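Local coordinates for protein alginate lyase (Paenibacillus sp. FPU-7, PDB 6KFN) that cleaves the polysaccharide alginate as a lyase (EC 4.2.2.3), probably by beta-elimination, using a right-handed beta-helix scaffold, at residues Y112-D116 / N137-E142. Where two conformers were deposited one is given. Residues are numbered along the deposited sequence.
Sequences YDIGD and NTGLIE
Two successive corners stack in parallel, CA to CA 4.9 Å for Asp113–Asn137 and 4.7 Å for Ile114–Thr138. Asp113 (phi/psi 58/62) and Asn137 (54/65) adopt the left-handed conformation that bends the backbone; Ile114 and Thr138 then return to extended geometry, and 112-116 turns again at Gly115 (-65/-47) and Asp116 (-114/-118). Asn137 O accepts Ile114 N at 3.0 Å and, weakly, Asp113 N at 2.8 Å. Beyond the corner the register slips, because 137-142 curls at Gly139 (71/28) around the carbonyls of Ile114, Gly115 and Asp116: Leu140 N donates to Ile114 O (3.1 Å), while Gly115 O takes both Ile141 N (2.8 Å) and Glu142 N (3.2 Å). Asp116 O accepts Gly139 N (3.0 Å).

The side chains of Asp113 and Asn137, both chi1 m, pair at the corner, Asn137 ND2 donating to Asp113 OD1 at 3.1 Å. Leu140 (m, t) lays CD1 3.7 Å from Asp113 CA; inside, Ile114 CB packs 4.2 Å from Thr138 CG2. Asp116 OD1 lies 3.5 Å from Glu142 CB, whereas its OD2 forms a salt bridge to Lys94; Thr138 OG1 hydrogen-bonds Gly146 O. The ring of Tyr112 meets that of Tyr136, planes about 10° apart, and backbone hydrogen bonds of Asp113 with Gly91 and Asn137 with Pro177 carry the pairing to adjoining coils. Such stacked corners, here with one Asp-Asn pair, are characteristic of the right-handed parallel beta-helix of pectate-lyase-like proteins.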
# COMPACT_ATOMS: atom_id res chain seq x y z
N TYR A 112 -3.52 9.70 4.60
CA TYR A 112 -2.75 10.89 4.26
C TYR A 112 -2.14 11.51 5.49
O TYR A 112 -2.61 11.33 6.62
CB TYR A 112 -3.67 11.94 3.55
CG TYR A 112 -4.85 12.37 4.41
CD1 TYR A 112 -5.99 11.58 4.46
CD2 TYR A 112 -4.81 13.48 5.23
CE1 TYR A 112 -7.05 11.87 5.26
CE2 TYR A 112 -5.92 13.79 6.08
CZ TYR A 112 -7.03 12.95 6.07
OH TYR A 112 -8.16 13.14 6.86
N ASP A 113 -1.10 12.31 5.24
CA ASP A 113 -0.37 13.04 6.27
C ASP A 113 0.21 12.06 7.30
O ASP A 113 -0.09 12.06 8.50
CB ASP A 113 -1.16 14.17 6.91
CG ASP A 113 -1.49 15.29 5.95
OD1 ASP A 113 -0.82 15.46 4.93
OD2 ASP A 113 -2.48 16.01 6.27
N ILE A 114 1.09 11.20 6.77
CA ILE A 114 1.70 10.08 7.47
C ILE A 114 3.21 10.32 7.54
O ILE A 114 3.83 10.75 6.57
CB ILE A 114 1.39 8.76 6.70
CG1 ILE A 114 -0.12 8.53 6.56
CG2 ILE A 114 2.06 7.59 7.36
CD1 ILE A 114 -0.89 8.45 7.86
N GLY A 115 3.80 10.03 8.70
CA GLY A 115 5.22 10.28 8.88
C GLY A 115 6.13 9.43 7.99
O GLY A 115 7.08 9.95 7.39
N ASP A 116 5.87 8.13 7.94
CA ASP A 116 6.58 7.16 7.12
C ASP A 116 5.59 6.62 6.08
O ASP A 116 5.08 7.41 5.28
CB ASP A 116 7.23 6.07 7.99
CG ASP A 116 8.37 6.57 8.87
OD1 ASP A 116 8.83 7.72 8.78
OD2 ASP A 116 8.82 5.70 9.68
N ASN A 137 0.54 12.19 0.56
CA ASN A 137 1.20 12.91 1.66
C ASN A 137 1.75 11.95 2.72
O ASN A 137 1.34 11.95 3.88
CB ASN A 137 0.27 13.95 2.30
CG ASN A 137 -0.00 15.08 1.41
OD1 ASN A 137 0.48 15.17 0.30
ND2 ASN A 137 -0.89 15.97 1.88
N THR A 138 2.73 11.15 2.28
CA THR A 138 3.46 10.23 3.15
C THR A 138 4.92 10.65 3.22
O THR A 138 5.39 11.46 2.42
CB THR A 138 3.36 8.79 2.63
OG1 THR A 138 3.90 8.75 1.32
CG2 THR A 138 1.92 8.29 2.57
N GLY A 139 5.67 10.09 4.17
CA GLY A 139 7.05 10.48 4.32
C GLY A 139 7.25 11.86 4.89
O GLY A 139 8.33 12.46 4.67
N LEU A 140 6.30 12.36 5.68
CA LEU A 140 6.43 13.68 6.30
C LEU A 140 7.53 13.74 7.35
O LEU A 140 8.03 14.83 7.64
CB LEU A 140 5.10 14.14 6.87
CG LEU A 140 3.94 14.28 5.88
CD1 LEU A 140 2.82 14.95 6.64
CD2 LEU A 140 4.36 15.05 4.64
N ILE A 141 7.89 12.61 7.93
CA ILE A 141 8.94 12.53 8.94
C ILE A 141 10.22 11.97 8.35
O ILE A 141 11.30 12.50 8.58
CB ILE A 141 8.44 11.71 10.15
CG1 ILE A 141 7.30 12.47 10.87
CG2 ILE A 141 9.64 11.35 11.09
CD1 ILE A 141 7.74 13.63 11.65
N GLU A 142 10.12 10.89 7.57
CA GLU A 142 11.28 10.33 6.89
C GLU A 142 10.93 10.04 5.45
O GLU A 142 10.22 9.07 5.15
CB GLU A 142 11.79 9.07 7.59
CG GLU A 142 13.20 8.71 7.24
CD GLU A 142 14.21 9.76 7.75
OE1 GLU A 142 14.32 9.94 8.99
OE2 GLU A 142 14.87 10.36 6.90